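Long-range contacts in protein MpaA (PDB 5HXD), which probably hydrolyses the gamma-D-glutamyl-diaminopimelate amide bond of the murein tripeptide as a zinc-dependent amidase of the M14 peptidase family: residues A37-T48 and R72-N80; L141-W152 and F195-H205. All blocks are in the same frame, centred on the assembly; numbering follows the deposited sequence.

Interaction 1 (A37-T48 and R72-N80)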
loop_
_atom_site.group_PDB
_atom_site.type_symbol
_atom_site.label_atom_id
_atom_site.label_comp_id
_atom_site.label_asym_id
_atom_site.label_seq_id
_atom_site.Cartn_x
_atom_site.Cartn_y
_atom_site.Cartn_z
ATOM N N ALA A 37 -24.022 10.695 10.867
ATOM C CA ALA A 37 -24.498 9.354 10.567
ATOM C C ALA A 37 -25.991 9.233 10.883
ATOM O O ALA A 37 -26.487 9.706 11.917
ATOM C CB ALA A 37 -23.699 8.314 11.329
ATOM N N SER A 38 -26.687 8.578 9.966
ATOM C CA SER A 38 -28.120 8.366 10.034
ATOM C C SER A 38 -28.369 6.886 9.729
ATOM O O SER A 38 -27.417 6.141 9.529
ATOM C CB SER A 38 -28.824 9.303 9.041
ATOM O OG SER A 38 -30.164 8.920 8.796
ATOM N N ARG A 39 -29.631 6.453 9.681
ATOM C CA ARG A 39 -29.962 5.047 9.409
ATOM C C ARG A 39 -29.486 4.612 8.018
ATOM O O ARG A 39 -29.319 3.425 7.731
ATOM C CB ARG A 39 -31.473 4.821 9.547
ATOM C CG ARG A 39 -31.904 3.359 9.501
ATOM C CD ARG A 39 -33.420 3.202 9.543
ATOM N NE ARG A 39 -33.989 3.504 10.857
ATOM C CZ ARG A 39 -34.005 2.646 11.875
ATOM N NH1 ARG A 39 -33.473 1.431 11.738
ATOM N NH2 ARG A 39 -34.544 3.004 13.034
ATOM N N GLU A 40 -29.267 5.595 7.160
ATOM C CA GLU A 40 -28.855 5.353 5.795
ATOM C C GLU A 40 -27.352 5.089 5.722
ATOM O O GLU A 40 -26.854 4.527 4.739
ATOM C CB GLU A 40 -29.217 6.557 4.920
ATOM C CG GLU A 40 -28.399 7.803 5.268
ATOM C CD GLU A 40 -28.911 9.071 4.614
ATOM O OE1 GLU A 40 -30.103 9.415 4.824
ATOM O OE2 GLU A 40 -28.117 9.732 3.904
ATOM N N SER A 41 -26.635 5.522 6.755
ATOM C CA SER A 41 -25.180 5.456 6.763
ATOM C C SER A 41 -24.709 4.037 6.595
ATOM O O SER A 41 -25.154 3.140 7.321
ATOM C CB SER A 41 -24.612 6.032 8.046
ATOM O OG SER A 41 -24.599 7.438 7.976
ATOM N N GLY A 42 -23.838 3.853 5.606
ATOM C CA GLY A 42 -23.235 2.576 5.300
ATOM C C GLY A 42 -21.745 2.612 5.572
ATOM O O GLY A 42 -21.238 3.572 6.152
ATOM N N LEU A 43 -21.039 1.572 5.148
ATOM C CA LEU A 43 -19.611 1.467 5.455
ATOM C C LEU A 43 -18.806 1.247 4.184
ATOM O O LEU A 43 -19.157 0.384 3.361
ATOM C CB LEU A 43 -19.370 0.330 6.457
ATOM C CG LEU A 43 -17.958 0.025 6.965
ATOM C CD1 LEU A 43 -17.232 1.285 7.411
ATOM C CD2 LEU A 43 -18.059 -0.974 8.104
ATOM N N ILE A 44 -17.740 2.028 4.006
ATOM C CA ILE A 44 -16.858 1.818 2.856
ATOM C C ILE A 44 -15.463 1.392 3.321
ATOM O O ILE A 44 -14.818 2.038 4.147
ATOM C CB ILE A 44 -16.783 3.071 1.957
ATOM C CG1 ILE A 44 -18.198 3.533 1.593
ATOM C CG2 ILE A 44 -16.011 2.765 0.676
ATOM C CD1 ILE A 44 -18.309 5.012 1.292
ATOM N N LEU A 45 -15.012 0.281 2.766
ATOM C CA LEU A 45 -13.909 -0.482 3.320
ATOM C C LEU A 45 -12.839 -0.636 2.271
ATOM O O LEU A 45 -13.157 -0.694 1.074
ATOM C CB LEU A 45 -14.408 -1.867 3.749
ATOM C CG LEU A 45 -14.205 -2.484 5.124
ATOM C CD1 LEU A 45 -14.643 -1.554 6.225
ATOM C CD2 LEU A 45 -14.999 -3.759 5.176
ATOM N N ALA A 46 -11.581 -0.736 2.705
ATOM C CA ALA A 46 -10.500 -1.033 1.782
ATOM C C ALA A 46 -9.294 -1.664 2.466
ATOM O O ALA A 46 -9.206 -1.711 3.694
ATOM C CB ALA A 46 -10.087 0.216 1.056
ATOM N N GLY A 47 -8.364 -2.157 1.651
ATOM C CA GLY A 47 -7.133 -2.723 2.161
ATOM C C GLY A 47 -7.258 -3.953 3.041
ATOM O O GLY A 47 -6.385 -4.205 3.878
ATOM N N THR A 48 -8.335 -4.712 2.868
ATOM C CA THR A 48 -8.455 -5.999 3.539
ATOM C C THR A 48 -7.201 -6.827 3.272
ATOM O O THR A 48 -6.634 -7.412 4.196
ATOM C CB THR A 48 -9.683 -6.802 3.079
ATOM O OG1 THR A 48 -10.877 -6.092 3.395
ATOM C CG2 THR A 48 -9.717 -8.163 3.766
ATOM N N ARG A 72 -21.916 10.802 3.550
ATOM C CA ARG A 72 -23.015 10.092 4.182
ATOM C C ARG A 72 -22.587 8.810 4.916
ATOM O O ARG A 72 -23.291 8.338 5.821
ATOM C CB ARG A 72 -24.077 9.760 3.129
ATOM C CG ARG A 72 -24.448 10.935 2.227
ATOM C CD ARG A 72 -25.617 10.591 1.320
ATOM N NE ARG A 72 -26.824 11.338 1.675
ATOM C CZ ARG A 72 -27.288 12.389 1.005
ATOM N NH1 ARG A 72 -26.654 12.839 -0.075
ATOM N NH2 ARG A 72 -28.393 12.991 1.419
ATOM N N HIS A 73 -21.427 8.268 4.535
ATOM C CA HIS A 73 -21.023 6.918 4.937
ATOM C C HIS A 73 -19.669 6.855 5.651
ATOM O O HIS A 73 -18.774 7.636 5.364
ATOM C CB HIS A 73 -20.997 6.004 3.700
ATOM C CG HIS A 73 -22.235 6.097 2.850
ATOM N ND1 HIS A 73 -23.505 6.060 3.380
ATOM C CD2 HIS A 73 -22.393 6.219 1.508
ATOM C CE1 HIS A 73 -24.393 6.158 2.406
ATOM N NE2 HIS A 73 -23.742 6.257 1.259
ATOM N N HIS A 74 -19.542 5.909 6.582
ATOM C CA HIS A 74 -18.305 5.661 7.322
ATOM C C HIS A 74 -17.202 5.055 6.446
ATOM O O HIS A 74 -17.488 4.337 5.483
ATOM C CB HIS A 74 -18.560 4.711 8.499
ATOM C CG HIS A 74 -19.658 5.145 9.416
ATOM N ND1 HIS A 74 -19.595 6.307 10.150
ATOM C CD2 HIS A 74 -20.830 4.558 9.742
ATOM C CE1 HIS A 74 -20.692 6.431 10.875
ATOM N NE2 HIS A 74 -21.458 5.381 10.646
ATOM N N VAL A 75 -15.945 5.308 6.807
ATOM C CA VAL A 75 -14.813 4.891 5.974
ATOM C C VAL A 75 -13.666 4.268 6.766
ATOM O O VAL A 75 -13.200 4.835 7.759
ATOM C CB VAL A 75 -14.256 6.087 5.156
ATOM C CG1 VAL A 75 -12.962 5.695 4.425
ATOM C CG2 VAL A 75 -15.311 6.603 4.170
ATOM N N VAL A 76 -13.243 3.088 6.313
ATOM C CA VAL A 76 -11.989 2.456 6.725
ATOM C C VAL A 76 -11.048 2.288 5.518
ATOM O O VAL A 76 -11.298 1.470 4.631
ATOM C CB VAL A 76 -12.246 1.068 7.360
ATOM C CG1 VAL A 76 -10.928 0.306 7.578
ATOM C CG2 VAL A 76 -13.055 1.205 8.634
ATOM N N LEU A 77 -9.971 3.063 5.475
ATOM C CA LEU A 77 -9.039 2.999 4.343
ATOM C C LEU A 77 -8.246 1.697 4.305
ATOM O O LEU A 77 -8.012 1.146 3.230
ATOM C CB LEU A 77 -8.069 4.174 4.374
ATOM C CG LEU A 77 -8.697 5.532 4.092
ATOM C CD1 LEU A 77 -7.692 6.635 4.290
ATOM C CD2 LEU A 77 -9.205 5.526 2.685
ATOM N N CYS A 78 -7.830 1.197 5.465
ATOM C CA CYS A 78 -6.967 0.028 5.476
ATOM C C CYS A 78 -7.288 -0.935 6.628
ATOM O O CYS A 78 -6.953 -0.690 7.794
ATOM C CB CYS A 78 -5.504 0.479 5.525
ATOM S SG CYS A 78 -4.318 -0.775 5.078
ATOM N N VAL A 79 -7.956 -2.034 6.287
ATOM C CA VAL A 79 -8.316 -3.051 7.265
ATOM C C VAL A 79 -7.044 -3.712 7.819
ATOM O O VAL A 79 -6.959 -4.024 9.010
ATOM C CB VAL A 79 -9.269 -4.109 6.641
ATOM C CG1 VAL A 79 -9.386 -5.329 7.523
ATOM C CG2 VAL A 79 -10.659 -3.518 6.382
ATOM N N ASN A 80 -6.034 -3.846 6.956
ATOM C CA ASN A 80 -4.824 -4.622 7.235
ATOM C C ASN A 80 -3.549 -3.798 7.105
ATOM O O ASN A 80 -2.762 -4.037 6.216
ATOM C CB ASN A 80 -4.794 -5.812 6.273
ATOM C CG ASN A 80 -3.608 -6.731 6.469
ATOM O OD1 ASN A 80 -2.902 -6.664 7.474
ATOM N ND2 ASN A 80 -3.401 -7.622 5.507
#
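Leu43, Ile44 and Leu45 pair in parallel with His74, Val75 and Val76, the short strand axes 4.7 Å apart and 17° from alignment, as the two strands of a beta-alpha-beta unit whose connecting helix is 53-65. Hydrogen bonds alternate along the pair, Ile44 N to His74 O and Val76 N to Ile44 O among them. Apolar branches suit both buried faces: Leu43, Leu45 and Val76 turn to helix 136-148, where Leu45 CD1 rests 3.7 Å from Val76 CB, while Val75 meets helix 53-65. His74 shares the leucine face, its CE1 touching Ala37 CB and its ND1 bonded to Ala34 N. Ahead of the strands the chemistry turns polar. Glu40 OE2 forms a salt bridge with Arg72 NE, 3.0 Å away and in the guanidinium plane. Ser41 OG, beside its own backbone N (chi1 -80°), gives a 2.7 Å bond to Arg72 O and accepts Ser38 N, bracing the type I turn 38-41. His73 uses both ring nitrogens: ND1 receives Gly42 N from well out of the ring plane, and NE2 bonds Trp233 O. Beyond the strands, Gly47 has positive phi, a backbone shape that glycine adopts most readily, and Ala46 O accepts Val79 N at 2.9 Å in the carbonyl plane.

Interaction 2 (L141-W152 and F195-H205)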
loop_
_atom_site.group_PDB
_atom_site.type_symbol
_atom_site.label_atom_id
_atom_site.label_comp_id
_atom_site.label_asym_id
_atom_site.label_seq_id
_atom_site.Cartn_x
_atom_site.Cartn_y
_atom_site.Cartn_z
ATOM N N LEU A 141 -12.483 -5.073 13.386
ATOM C CA LEU A 141 -13.489 -4.685 12.410
ATOM C C LEU A 141 -14.861 -5.247 12.779
ATOM O O LEU A 141 -15.855 -4.575 12.597
ATOM C CB LEU A 141 -13.110 -5.146 11.000
ATOM C CG LEU A 141 -14.040 -4.593 9.909
ATOM C CD1 LEU A 141 -13.808 -3.107 9.712
ATOM C CD2 LEU A 141 -13.906 -5.337 8.595
ATOM N N CYS A 142 -14.909 -6.480 13.278
ATOM C CA CYS A 142 -16.164 -7.118 13.664
ATOM C C CYS A 142 -16.895 -6.368 14.769
ATOM O O CYS A 142 -18.136 -6.305 14.772
ATOM C CB CYS A 142 -15.922 -8.556 14.115
ATOM S SG CYS A 142 -15.736 -9.708 12.767
ATOM N N GLN A 143 -16.129 -5.808 15.706
ATOM C CA GLN A 143 -16.712 -5.060 16.809
ATOM C C GLN A 143 -17.145 -3.654 16.388
ATOM O O GLN A 143 -18.189 -3.153 16.842
ATOM C CB GLN A 143 -15.742 -4.997 17.987
ATOM C CG GLN A 143 -15.736 -6.277 18.820
ATOM C CD GLN A 143 -17.151 -6.845 19.061
ATOM O OE1 GLN A 143 -18.087 -6.110 19.429
ATOM N NE2 GLN A 143 -17.312 -8.158 18.839
ATOM N N LEU A 144 -16.344 -3.031 15.528
ATOM C CA LEU A 144 -16.702 -1.771 14.889
ATOM C C LEU A 144 -18.090 -1.877 14.249
ATOM O O LEU A 144 -18.966 -1.058 14.518
ATOM C CB LEU A 144 -15.653 -1.389 13.832
ATOM C CG LEU A 144 -15.823 -0.094 13.032
ATOM C CD1 LEU A 144 -15.418 1.119 13.851
ATOM C CD2 LEU A 144 -15.034 -0.153 11.741
ATOM N N ILE A 145 -18.292 -2.904 13.429
ATOM C CA ILE A 145 -19.543 -3.053 12.690
ATOM C C ILE A 145 -20.732 -3.391 13.621
ATOM O O ILE A 145 -21.881 -3.145 13.268
ATOM C CB ILE A 145 -19.382 -4.115 11.551
ATOM C CG1 ILE A 145 -18.226 -3.702 10.642
ATOM C CG2 ILE A 145 -20.645 -4.242 10.706
ATOM C CD1 ILE A 145 -17.974 -4.625 9.464
ATOM N N HIS A 146 -20.456 -3.917 14.816
ATOM C CA HIS A 146 -21.501 -4.115 15.832
ATOM C C HIS A 146 -21.843 -2.798 16.511
ATOM O O HIS A 146 -23.015 -2.457 16.653
ATOM C CB HIS A 146 -21.077 -5.139 16.885
ATOM C CG HIS A 146 -21.418 -6.558 16.528
ATOM N ND1 HIS A 146 -20.474 -7.462 16.109
ATOM C CD2 HIS A 146 -22.605 -7.210 16.534
ATOM C CE1 HIS A 146 -21.065 -8.628 15.867
ATOM N NE2 HIS A 146 -22.349 -8.498 16.116
ATOM N N ARG A 147 -20.818 -2.056 16.918
ATOM C CA ARG A 147 -21.002 -0.740 17.534
ATOM C C ARG A 147 -21.841 0.203 16.642
ATOM O O ARG A 147 -22.857 0.755 17.090
ATOM C CB ARG A 147 -19.634 -0.112 17.843
ATOM C CG ARG A 147 -19.664 1.215 18.635
ATOM C CD ARG A 147 -18.347 2.027 18.468
ATOM N NE ARG A 147 -17.160 1.201 18.691
ATOM C CZ ARG A 147 -15.949 1.479 18.200
ATOM N NH1 ARG A 147 -15.789 2.570 17.454
ATOM N NH2 ARG A 147 -14.897 0.677 18.437
ATOM N N ILE A 148 -21.431 0.363 15.379
ATOM C CA ILE A 148 -22.023 1.384 14.510
ATOM C C ILE A 148 -23.285 0.949 13.764
ATOM O O ILE A 148 -24.065 1.810 13.334
ATOM C CB ILE A 148 -21.009 1.887 13.448
ATOM C CG1 ILE A 148 -20.663 0.773 12.460
ATOM C CG2 ILE A 148 -19.767 2.450 14.108
ATOM C CD1 ILE A 148 -20.377 1.275 11.083
ATOM N N GLN A 149 -23.471 -0.366 13.607
ATOM C CA GLN A 149 -24.591 -0.968 12.854
ATOM C C GLN A 149 -24.876 -0.313 11.493
ATOM O O GLN A 149 -25.906 0.359 11.317
ATOM C CB GLN A 149 -25.879 -0.927 13.680
ATOM C CG GLN A 149 -25.801 -1.548 15.055
ATOM C CD GLN A 149 -26.955 -1.091 15.943
ATOM O OE1 GLN A 149 -27.793 -0.275 15.528
ATOM N NE2 GLN A 149 -27.004 -1.608 17.165
ATOM N N PRO A 150 -23.983 -0.511 10.522
ATOM C CA PRO A 150 -24.144 0.174 9.234
ATOM C C PRO A 150 -25.342 -0.318 8.428
ATOM O O PRO A 150 -25.813 -1.428 8.664
ATOM C CB PRO A 150 -22.838 -0.150 8.502
ATOM C CG PRO A 150 -22.407 -1.446 9.091
ATOM C CD PRO A 150 -22.805 -1.386 10.538
ATOM N N ALA A 151 -25.808 0.497 7.486
ATOM C CA ALA A 151 -26.880 0.103 6.578
ATOM C C ALA A 151 -26.417 -0.985 5.610
ATOM O O ALA A 151 -27.205 -1.824 5.165
ATOM C CB ALA A 151 -27.379 1.311 5.809
ATOM N N TRP A 152 -25.128 -0.941 5.279
ATOM C CA TRP A 152 -24.500 -1.873 4.346
ATOM C C TRP A 152 -22.981 -1.693 4.379
ATOM O O TRP A 152 -22.467 -0.832 5.102
ATOM C CB TRP A 152 -25.037 -1.660 2.936
ATOM C CG TRP A 152 -25.147 -0.217 2.542
ATOM C CD1 TRP A 152 -26.282 0.544 2.521
ATOM C CD2 TRP A 152 -24.086 0.637 2.103
ATOM N NE1 TRP A 152 -25.992 1.819 2.092
ATOM C CE2 TRP A 152 -24.652 1.901 1.834
ATOM C CE3 TRP A 152 -22.708 0.454 1.908
ATOM C CZ2 TRP A 152 -23.889 2.974 1.381
ATOM C CZ3 TRP A 152 -21.956 1.518 1.465
ATOM C CH2 TRP A 152 -22.543 2.761 1.204
ATOM N N PHE A 195 -15.269 -12.024 4.606
ATOM C CA PHE A 195 -15.947 -10.922 5.265
ATOM C C PHE A 195 -17.423 -10.920 4.843
ATOM O O PHE A 195 -18.323 -10.759 5.670
ATOM C CB PHE A 195 -15.264 -9.594 4.932
ATOM C CG PHE A 195 -16.043 -8.383 5.350
ATOM C CD1 PHE A 195 -16.186 -8.060 6.690
ATOM C CD2 PHE A 195 -16.645 -7.571 4.405
ATOM C CE1 PHE A 195 -16.913 -6.948 7.082
ATOM C CE2 PHE A 195 -17.366 -6.465 4.782
ATOM C CZ PHE A 195 -17.496 -6.146 6.127
ATOM N N GLY A 196 -17.662 -11.144 3.557
ATOM C CA GLY A 196 -19.007 -11.258 3.041
ATOM C C GLY A 196 -19.761 -12.432 3.621
ATOM O O GLY A 196 -20.970 -12.356 3.812
ATOM N N SER A 197 -19.060 -13.524 3.896
ATOM C CA SER A 197 -19.686 -14.685 4.513
ATOM C C SER A 197 -20.153 -14.354 5.929
ATOM O O SER A 197 -21.186 -14.848 6.397
ATOM C CB SER A 197 -18.722 -15.870 4.550
ATOM O OG SER A 197 -18.710 -16.580 3.329
ATOM N N TRP A 198 -19.368 -13.530 6.613
ATOM C CA TRP A 198 -19.705 -13.106 7.957
ATOM C C TRP A 198 -20.885 -12.136 7.914
ATOM O O TRP A 198 -21.763 -12.141 8.768
ATOM C CB TRP A 198 -18.504 -12.444 8.607
ATOM C CG TRP A 198 -18.710 -12.055 10.034
ATOM C CD1 TRP A 198 -18.778 -12.886 11.112
ATOM C CD2 TRP A 198 -18.839 -10.726 10.545
ATOM N NE1 TRP A 198 -18.945 -12.159 12.265
ATOM C CE2 TRP A 198 -18.981 -10.830 11.943
ATOM C CE3 TRP A 198 -18.842 -9.458 9.954
ATOM C CZ2 TRP A 198 -19.124 -9.722 12.755
ATOM C CZ3 TRP A 198 -18.993 -8.369 10.755
ATOM C CH2 TRP A 198 -19.123 -8.503 12.146
ATOM N N CYS A 199 -20.877 -11.293 6.897
ATOM C CA CYS A 199 -21.918 -10.318 6.719
ATOM C C CYS A 199 -23.278 -10.986 6.439
ATOM O O CYS A 199 -24.305 -10.593 7.015
ATOM C CB CYS A 199 -21.519 -9.363 5.592
ATOM S SG CYS A 199 -20.438 -8.014 6.126
ATOM N N ALA A 200 -23.272 -12.000 5.572
ATOM C CA ALA A 200 -24.495 -12.723 5.245
ATOM C C ALA A 200 -25.112 -13.349 6.483
ATOM O O ALA A 200 -26.340 -13.356 6.625
ATOM C CB ALA A 200 -24.239 -13.785 4.211
ATOM N N ASP A 201 -24.284 -13.862 7.390
ATOM C CA ASP A 201 -24.842 -14.493 8.588
ATOM C C ASP A 201 -25.458 -13.481 9.593
ATOM O O ASP A 201 -26.302 -13.847 10.415
ATOM C CB ASP A 201 -23.779 -15.366 9.261
ATOM C CG ASP A 201 -23.468 -16.626 8.456
ATOM O OD1 ASP A 201 -24.162 -16.888 7.439
ATOM O OD2 ASP A 201 -22.554 -17.375 8.855
ATOM N N LEU A 202 -25.059 -12.215 9.501
ATOM C CA LEU A 202 -25.644 -11.158 10.325
ATOM C C LEU A 202 -26.807 -10.485 9.596
ATOM O O LEU A 202 -27.418 -9.537 10.116
ATOM C CB LEU A 202 -24.593 -10.108 10.702
ATOM C CG LEU A 202 -23.606 -10.497 11.795
ATOM C CD1 LEU A 202 -22.506 -9.464 11.887
ATOM C CD2 LEU A 202 -24.314 -10.636 13.132
ATOM N N ASN A 203 -27.101 -10.992 8.398
ATOM C CA ASN A 203 -28.047 -10.368 7.472
ATOM C C ASN A 203 -27.667 -8.929 7.143
ATOM O O ASN A 203 -28.539 -8.097 6.883
ATOM C CB ASN A 203 -29.467 -10.420 8.029
ATOM C CG ASN A 203 -30.064 -11.809 7.959
ATOM O OD1 ASN A 203 -29.406 -12.769 7.531
ATOM N ND2 ASN A 203 -31.319 -11.929 8.378
ATOM N N LEU A 204 -26.359 -8.653 7.151
ATOM C CA LEU A 204 -25.810 -7.370 6.707
ATOM C C LEU A 204 -25.431 -7.398 5.232
ATOM O O LEU A 204 -24.715 -8.294 4.796
ATOM C CB LEU A 204 -24.585 -6.995 7.535
ATOM C CG LEU A 204 -23.852 -5.735 7.069
ATOM C CD1 LEU A 204 -24.788 -4.532 7.110
ATOM C CD2 LEU A 204 -22.601 -5.482 7.914
ATOM N N HIS A 205 -25.904 -6.422 4.466
ATOM C CA HIS A 205 -25.612 -6.386 3.032
ATOM C C HIS A 205 -24.170 -5.970 2.760
ATOM O O HIS A 205 -23.810 -4.809 2.991
ATOM C CB HIS A 205 -26.561 -5.435 2.301
ATOM C CG HIS A 205 -26.399 -5.441 0.810
ATOM N ND1 HIS A 205 -26.677 -4.338 0.027
ATOM C CD2 HIS A 205 -25.992 -6.409 -0.044
ATOM C CE1 HIS A 205 -26.442 -4.625 -1.240
ATOM N NE2 HIS A 205 -26.031 -5.879 -1.314
#
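Cys142 O is gripped twice by His146, by the ring ND1 at 2.9 Å and more weakly by the backbone N one helical turn on. The ring bond comes from above the carbonyl plane and folds the imidazole back along helix 136-148, where His146 CE1 lies 3.8 Å from Trp198 CZ2, the two rings meeting obliquely. A long flat side chain suits position 198, because the axes of the short segments 141-148 and 195-201 stand 12.5 Å apart at 34°, and the indole fills much of the gap. With CG turned away from the backbone N (chi1 -176°), Trp198 reaches across to Cys142, whose SG sits over one face, 3.5 Å from the centroid of the six-membered ring, in a sulfur-aromatic contact. Leu202 CD1 covers the opposite face. Deeper in, Ile145 CD1 meets the edge of the Phe195 ring, 3.5 Å from CE1, while Cys199 SG lies over a face of that ring. Beta-branched Ile145 divides its work: its other branch, CG2, touches Leu204 CD2 at 3.6 Å. Leu204 in turn sends CD1 to Pro150 O and the backbone of Trp152. Here the chains draw together, with CB of Trp152 4.1 Å from CB of His205, whose NE2 is held by Asp165. A Schellman motif, with positive phi at Asn203, ends helix 195-201 and redirects the chain to strand 206-210. Phe195 and Leu204 both touch Val153, and Leu141 and Ile145 reach strand 43-45. Such side-by-side helices on one face of a mixed sheet, each leading into one of two adjacent parallel strands, are typical of the alpha/beta fold of M14 zinc carboxypeptidases.

Interaction 1 is the more deeply buried and lies within the mixed sheet, joining strand 74-76, an outermost strand of the sheet within this chain, to strand 43-45 by backbone hydrogen bonds. Interaction 2 lies on one face of that sheet, joins two helices and the loops after them mainly through side chains, without the backbone pairing of interaction 1, and becomes more exposed toward His146 and Leu202. They meet at strand 43-45, whose Leu43 and Leu45 form part of the floor under Leu141, Ile145 and Phe195. Backbone pairing also links them directly, Ser41 O with Ala151 N and Leu43 N with Trp152 O, while the Trp152 and His73 rings meet edge-to-face. Thr48 comes nearer the zinc than Phe195 does.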